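Side-chain contacts in putative vitamin-B12 independent methionine synthase family protein (PDB 1YPX), which probably acts as a zinc-dependent methyltransferase that makes methionine from homocysteine and a methylated folate without vitamin B12: residues I49-K52 against Q53-V56; A5-Y8 against A9-V12; T216-N219 against L220-A224. All coordinates share one frame; numbering follows the deposited sequence.

Interaction 1: residues I49-K52 against Q53-V56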
loop_
_atom_site.group_PDB
_atom_site.type_symbol
_atom_site.label_atom_id
_atom_site.label_comp_id
_atom_site.label_asym_id
_atom_site.label_seq_id
_atom_site.Cartn_x
_atom_site.Cartn_y
_atom_site.Cartn_z
ATOM N N ILE A 49 5.911 -17.435 3.714
ATOM C CA ILE A 49 6.380 -16.044 3.828
ATOM C C ILE A 49 5.861 -15.361 5.104
ATOM O O ILE A 49 6.462 -14.401 5.592
ATOM C CB ILE A 49 5.987 -15.157 2.576
ATOM C CG1 ILE A 49 4.468 -14.950 2.504
ATOM C CG2 ILE A 49 6.506 -15.803 1.288
ATOM C CD1 ILE A 49 4.030 -13.984 1.410
ATOM N N VAL A 50 4.739 -15.854 5.632
ATOM C CA VAL A 50 4.171 -15.300 6.857
ATOM C C VAL A 50 5.164 -15.517 7.995
ATOM O O VAL A 50 5.488 -14.584 8.729
ATOM C CB VAL A 50 2.834 -15.980 7.241
ATOM C CG1 VAL A 50 2.408 -15.543 8.641
ATOM C CG2 VAL A 50 1.763 -15.614 6.239
ATOM N N GLU A 51 5.652 -16.749 8.143
ATOM C CA GLU A 51 6.607 -17.032 9.208
ATOM C C GLU A 51 7.906 -16.252 9.029
ATOM O O GLU A 51 8.444 -15.705 9.997
ATOM C CB GLU A 51 6.917 -18.532 9.306
ATOM C CG GLU A 51 6.274 -19.238 10.535
ATOM C CD GLU A 51 6.636 -18.590 11.882
ATOM O OE1 GLU A 51 6.215 -17.437 12.128
ATOM O OE2 GLU A 51 7.335 -19.232 12.703
ATOM N N LYS A 52 8.397 -16.187 7.793
ATOM C CA LYS A 52 9.638 -15.476 7.504
ATOM C C LYS A 52 9.607 -13.998 7.906
ATOM O O LYS A 52 10.611 -13.457 8.387
ATOM C CB LYS A 52 9.999 -15.633 6.024
ATOM C CG LYS A 52 10.320 -17.080 5.647
ATOM C CD LYS A 52 11.497 -17.646 6.478
ATOM C CE LYS A 52 11.470 -19.193 6.552
ATOM N NZ LYS A 52 12.595 -19.856 7.316
ATOM N N GLN A 53 8.459 -13.346 7.725
ATOM C CA GLN A 53 8.330 -11.941 8.096
ATOM C C GLN A 53 8.419 -11.861 9.620
ATOM O O GLN A 53 8.872 -10.866 10.198
ATOM C CB GLN A 53 6.985 -11.366 7.615
ATOM C CG GLN A 53 6.770 -11.339 6.101
ATOM C CD GLN A 53 5.421 -10.718 5.690
ATOM O OE1 GLN A 53 5.113 -9.561 6.010
ATOM N NE2 GLN A 53 4.621 -11.492 4.971
ATOM N N LYS A 54 8.000 -12.933 10.277
ATOM C CA LYS A 54 8.042 -12.959 11.730
ATOM C C LYS A 54 9.451 -13.298 12.227
ATOM O O LYS A 54 9.920 -12.709 13.206
ATOM C CB LYS A 54 6.973 -13.928 12.237
ATOM C CG LYS A 54 5.578 -13.381 11.934
ATOM C CD LYS A 54 4.553 -14.458 11.644
ATOM C CE LYS A 54 4.139 -15.191 12.884
ATOM N NZ LYS A 54 3.085 -16.174 12.551
ATOM N N GLU A 55 10.134 -14.202 11.529
ATOM C CA GLU A 55 11.496 -14.571 11.901
ATOM C C GLU A 55 12.501 -13.434 11.648
ATOM O O GLU A 55 13.639 -13.487 12.141
ATOM C CB GLU A 55 11.965 -15.825 11.147
ATOM C CG GLU A 55 11.286 -17.128 11.559
ATOM C CD GLU A 55 11.606 -18.284 10.614
ATOM O OE1 GLU A 55 10.817 -19.257 10.575
ATOM O OE2 GLU A 55 12.647 -18.220 9.915
ATOM N N VAL A 56 12.114 -12.418 10.870
ATOM C CA VAL A 56 13.028 -11.304 10.631
ATOM C C VAL A 56 12.796 -10.242 11.693
ATOM O O VAL A 56 13.675 -9.434 11.956
ATOM C CB VAL A 56 12.879 -10.668 9.202
ATOM C CG1 VAL A 56 13.304 -11.670 8.142
ATOM C CG2 VAL A 56 11.451 -10.177 8.960
#
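Lys54 lays its side chain alongside Val50, the two pointing the same way, with Lys54 CD 3.8 Å from Val50 CG1. Both sit one turn apart on helix 35-56 of this TIM-barrel-like domain, an i, i+4 pair in which the lysine's CD lies against the valine's CG1 while its amino group travels on to polar company. Bends at chi2 and chi3 (74°) steer that amino group towards Glu51, whose side chain crosses that of the lysine at about a right angle. The resulting salt bridge, Glu51 OE1 to Lys54 NZ, spans 3.4 Å, and the same NZ makes weak bonds to the carbonyls of Ala126 and Val127. Thus the lysine links its own helix to the end of helix 116-127.

A second charged pair, Lys52 and Glu55, three residues apart, runs side by side, both pointing the same way. Here too the lysine is bent, at chi2 (-59°), whereas the glutamate stays extended beyond CG. Glu55 OE1 also lies 4.1 Å from Glu51 OE2, a closeness of like charges that the two lysines probably offset.

Gln53 suits the buried flank: its amide donates to Thr62 O and, weakly, to Ile49 O, and its side chain touches Ile61. Val56 packs on Trp351 and Leu354 of helix 347-364. Between Lys52 and Glu55, Lys52 NZ meets Glu55 OE2 on the syn side at 3.1 Å, 23° out of the carboxylate plane.

Interaction 2: residues A5-Y8 against A9-V12; sequences APFY and ADHV
Between Phe7 and Asp10 the backbone doubles back sharply, bringing the CA atoms of Phe7 and Asp10 to 5.2 Å, close enough for a beta turn although no bond joins Phe7 O to Asp10 N. Tyr8 takes a helical conformation at the bend and Ala9 an extended one, after which the chain runs on through His11. The turn is held instead by a side chain: Asp10 reaches back three residues, and its OD2 accepts a hydrogen bond of 2.8 Å from Phe7 N. That donor arrives on the anti side, 23° out of the carboxylate plane. The other oxygen, OD1, uses its anti lone pair to take the backbone N of His11, also at 2.8 Å, so one carboxylate ties the residue before the bend to the residue after it.

The Phe7 ring lies obliquely beside this carboxylate, their planes 26° apart, with Phe7 CD1 3.4 Å from Asp10 OD2. With CG set beside the backbone N (chi1 -37°), the ring has Ala5 O 3.6 Å above its plane, over the centre. Pro6, rigid and nonpolar, brings its CB to 3.4 Å from Asp10 OD2 and packs against strands 183-188, 233-238 and 293-299, inside the barrel, while Tyr8 stacks on Trp365.

Backbone bonds from Tyr8 and Asp10 to Leu330, and the bond from His11 NE2 to Ser60 O, bridge the two outermost strands, 328-332 and 60-61, consistent with the segment's helping to close the barrel. Asp10 is buried but well supplied: Ser60 OG shares OD1, Tyr183 OH shares OD2, and Lys134 makes a long, weak ion pair, a setting that probably favours the charged form.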
loop_
_atom_site.group_PDB
_atom_site.type_symbol
_atom_site.label_atom_id
_atom_site.label_comp_id
_atom_site.label_asym_id
_atom_site.label_seq_id
_atom_site.Cartn_x
_atom_site.Cartn_y
_atom_site.Cartn_z
ATOM N N ALA A 5 -0.030 2.126 14.642
ATOM C CA ALA A 5 -0.176 2.350 13.204
ATOM C C ALA A 5 1.067 1.772 12.522
ATOM O O ALA A 5 1.513 0.682 12.896
ATOM C CB ALA A 5 -0.323 3.839 12.952
ATOM N N PRO A 6 1.637 2.458 11.509
ATOM C CA PRO A 6 2.824 1.801 10.953
ATOM C C PRO A 6 3.908 1.764 12.030
ATOM O O PRO A 6 4.080 2.736 12.757
ATOM C CB PRO A 6 3.187 2.699 9.772
ATOM C CG PRO A 6 2.713 4.029 10.218
ATOM C CD PRO A 6 1.367 3.710 10.783
ATOM N N PHE A 7 4.615 0.641 12.142
ATOM C CA PHE A 7 5.663 0.483 13.155
ATOM C C PHE A 7 7.002 1.037 12.704
ATOM O O PHE A 7 7.260 1.168 11.505
ATOM C CB PHE A 7 5.841 -0.997 13.512
ATOM C CG PHE A 7 4.559 -1.760 13.545
ATOM C CD1 PHE A 7 4.116 -2.439 12.416
ATOM C CD2 PHE A 7 3.748 -1.729 14.676
ATOM C CE1 PHE A 7 2.884 -3.069 12.410
ATOM C CE2 PHE A 7 2.507 -2.355 14.685
ATOM C CZ PHE A 7 2.071 -3.024 13.552
ATOM N N TYR A 8 7.864 1.341 13.672
ATOM C CA TYR A 8 9.188 1.874 13.372
ATOM C C TYR A 8 9.866 1.062 12.279
ATOM O O TYR A 8 10.560 1.624 11.438
ATOM C CB TYR A 8 10.046 1.884 14.632
ATOM C CG TYR A 8 9.455 2.706 15.751
ATOM C CD1 TYR A 8 9.188 4.059 15.585
ATOM C CD2 TYR A 8 9.176 2.132 16.981
ATOM C CE1 TYR A 8 8.656 4.816 16.625
ATOM C CE2 TYR A 8 8.646 2.875 18.023
ATOM C CZ TYR A 8 8.391 4.210 17.840
ATOM O OH TYR A 8 7.884 4.938 18.883
ATOM N N ALA A 9 9.684 -0.255 12.311
ATOM C CA ALA A 9 10.232 -1.136 11.281
ATOM C C ALA A 9 9.003 -1.731 10.612
ATOM O O ALA A 9 8.373 -2.650 11.140
ATOM C CB ALA A 9 11.083 -2.233 11.889
ATOM N N ASP A 10 8.650 -1.180 9.460
ATOM C CA ASP A 10 7.474 -1.621 8.731
ATOM C C ASP A 10 7.899 -1.844 7.279
ATOM O O ASP A 10 9.065 -1.640 6.938
ATOM C CB ASP A 10 6.411 -0.529 8.823
ATOM C CG ASP A 10 5.001 -1.078 8.836
ATOM O OD1 ASP A 10 4.723 -2.014 8.049
ATOM O OD2 ASP A 10 4.173 -0.560 9.621
ATOM N N HIS A 11 6.970 -2.272 6.426
ATOM C CA HIS A 11 7.289 -2.492 5.019
ATOM C C HIS A 11 6.065 -2.314 4.137
ATOM O O HIS A 11 4.939 -2.541 4.579
ATOM C CB HIS A 11 7.914 -3.879 4.819
ATOM C CG HIS A 11 7.002 -5.023 5.140
ATOM N ND1 HIS A 11 6.443 -5.824 4.166
ATOM C CD2 HIS A 11 6.597 -5.536 6.326
ATOM C CE1 HIS A 11 5.738 -6.782 4.739
ATOM N NE2 HIS A 11 5.814 -6.630 6.051
ATOM N N VAL A 12 6.288 -1.893 2.891
ATOM C CA VAL A 12 5.200 -1.643 1.946
ATOM C C VAL A 12 4.217 -2.805 1.841
ATOM O O VAL A 12 3.002 -2.594 1.892
ATOM C CB VAL A 12 5.760 -1.288 0.541
ATOM C CG1 VAL A 12 4.626 -1.201 -0.490
ATOM C CG2 VAL A 12 6.485 0.044 0.613
#

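Interaction 3: residues T216-N219 against L220-A224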
loop_
_atom_site.group_PDB
_atom_site.type_symbol
_atom_site.label_atom_id
_atom_site.label_comp_id
_atom_site.label_asym_id
_atom_site.label_seq_id
_atom_site.Cartn_x
_atom_site.Cartn_y
_atom_site.Cartn_z
ATOM N N THR A 216 -9.549 16.447 -7.103
ATOM C CA THR A 216 -10.482 15.343 -7.309
ATOM C C THR A 216 -10.037 14.150 -6.442
ATOM O O THR A 216 -10.858 13.531 -5.757
ATOM C CB THR A 216 -10.553 14.928 -8.812
ATOM O OG1 THR A 216 -9.294 14.399 -9.233
ATOM C CG2 THR A 216 -10.891 16.128 -9.683
ATOM N N TYR A 217 -8.731 13.874 -6.443
ATOM C CA TYR A 217 -8.142 12.781 -5.666
ATOM C C TYR A 217 -8.215 12.986 -4.154
ATOM O O TYR A 217 -8.681 12.108 -3.431
ATOM C CB TYR A 217 -6.681 12.569 -6.072
ATOM C CG TYR A 217 -6.497 12.039 -7.478
ATOM C CD1 TYR A 217 -5.223 11.791 -7.987
ATOM C CD2 TYR A 217 -7.600 11.759 -8.294
ATOM C CE1 TYR A 217 -5.047 11.273 -9.269
ATOM C CE2 TYR A 217 -7.438 11.241 -9.578
ATOM C CZ TYR A 217 -6.155 10.999 -10.057
ATOM O OH TYR A 217 -5.982 10.459 -11.310
ATOM N N LYS A 218 -7.752 14.136 -3.672
ATOM C CA LYS A 218 -7.792 14.414 -2.237
ATOM C C LYS A 218 -9.209 14.241 -1.697
ATOM O O LYS A 218 -9.411 13.672 -0.623
ATOM C CB LYS A 218 -7.313 15.835 -1.938
ATOM C CG LYS A 218 -7.559 16.265 -0.495
ATOM C CD LYS A 218 -7.925 17.741 -0.413
ATOM C CE LYS A 218 -9.255 18.036 -1.122
ATOM N NZ LYS A 218 -9.524 19.506 -1.310
ATOM N N ASN A 219 -10.188 14.739 -2.440
ATOM C CA ASN A 219 -11.577 14.625 -2.024
ATOM C C ASN A 219 -12.076 13.198 -2.197
ATOM O O ASN A 219 -12.906 12.721 -1.424
ATOM C CB ASN A 219 -12.446 15.585 -2.838
ATOM C CG ASN A 219 -12.075 17.039 -2.612
ATOM O OD1 ASN A 219 -12.242 17.569 -1.515
ATOM N ND2 ASN A 219 -11.561 17.688 -3.650
ATOM N N LEU A 220 -11.567 12.519 -3.219
ATOM C CA LEU A 220 -11.949 11.135 -3.487
ATOM C C LEU A 220 -11.481 10.225 -2.353
ATOM O O LEU A 220 -12.246 9.394 -1.849
ATOM C CB LEU A 220 -11.332 10.665 -4.804
ATOM C CG LEU A 220 -11.495 9.179 -5.124
ATOM C CD1 LEU A 220 -12.970 8.789 -5.108
ATOM C CD2 LEU A 220 -10.880 8.888 -6.488
ATOM N N ILE A 221 -10.218 10.407 -1.963
ATOM C CA ILE A 221 -9.598 9.630 -0.904
ATOM C C ILE A 221 -10.264 9.885 0.437
ATOM O O ILE A 221 -10.700 8.950 1.112
ATOM C CB ILE A 221 -8.115 9.985 -0.714
ATOM C CG1 ILE A 221 -7.357 9.921 -2.046
ATOM C CG2 ILE A 221 -7.518 9.090 0.350
ATOM C CD1 ILE A 221 -7.601 8.680 -2.849
ATOM N N ASN A 222 -10.336 11.149 0.840
ATOM C CA ASN A 222 -10.943 11.453 2.132
ATOM C C ASN A 222 -12.360 10.898 2.204
ATOM O O ASN A 222 -12.765 10.350 3.229
ATOM C CB ASN A 222 -10.944 12.967 2.411
ATOM C CG ASN A 222 -9.545 13.516 2.707
ATOM O OD1 ASN A 222 -8.755 12.892 3.427
ATOM N ND2 ASN A 222 -9.242 14.696 2.162
ATOM N N GLU A 223 -13.104 11.028 1.112
ATOM C CA GLU A 223 -14.467 10.515 1.087
ATOM C C GLU A 223 -14.483 8.991 1.196
ATOM O O GLU A 223 -15.288 8.423 1.937
ATOM C CB GLU A 223 -15.185 10.933 -0.197
ATOM C CG GLU A 223 -16.649 10.558 -0.189
ATOM C CD GLU A 223 -17.339 10.821 -1.506
ATOM O OE1 GLU A 223 -18.546 10.467 -1.598
ATOM O OE2 GLU A 223 -16.692 11.373 -2.442
ATOM N N ALA A 224 -13.590 8.341 0.449
ATOM C CA ALA A 224 -13.479 6.888 0.448
ATOM C C ALA A 224 -13.202 6.333 1.841
ATOM O O ALA A 224 -13.667 5.245 2.186
ATOM C CB ALA A 224 -12.374 6.451 -0.508
#
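Four backbone hydrogen bonds of the alpha-helical i to i+4 kind run across the contact, the straightest being Ile221 N to Tyr217 O at 2.7 Å, with an N-H...O angle of 170°. Its neighbour, Asn222 N to Lys218 O, measures 3.1 Å and is almost as straight.

Asn222 folds its amide back over this same carbonyl, its CG beside the backbone N (chi1 -71°). ND2 comes within 3.0 Å of Lys218 O, but the angle is too poor for a bond. The amide also rests against the lysine chain, with Lys218 CG 3.5 Å from Asn222 ND2. Polar ends find partners beyond the contact: Asn222 OD1 accepts from Asn265 N, ND2 bonds weakly to Lys263 O, and Lys218, bent at chi2 and chi3, carries its amino group to a salt bridge with Glu215.

On the nonpolar side of helix 213-224, Leu220 lies between helices 141-146 and 158-178, touching Ala141 and Leu165, Ile221 packs on Pro140 and Leu264, and the Tyr217 ring meets His144 of helix 141-146 edge-to-face.

Chemically the helix is two-sided: hydrophobic contacts seat it, while the Asn222 amide ties it to the loop at 263-265 through OD1, with a weaker bond from ND2.

How the interactions relate
Interactions 1 and 2 meet directly although their centres are 15 Å apart: Gln53 OE1 lies 3.0 Å from His11 NE2, so helix 35-56 touches the 9-12 segment there. Both also reach the 60-62 region of the chain, through Ser60, Ile61 and Thr62. Interaction 3 stands apart, with nearest atoms about 23 Å from interaction 1 and about 15 Å from interaction 2; 216-224 and 49-56 lie on opposite sides of the chain's centre. Interaction 2 touches a possible empty metal site, since Val12 packs on His237, which with Cys239 and Cys334 might bind zinc, as would fit the family.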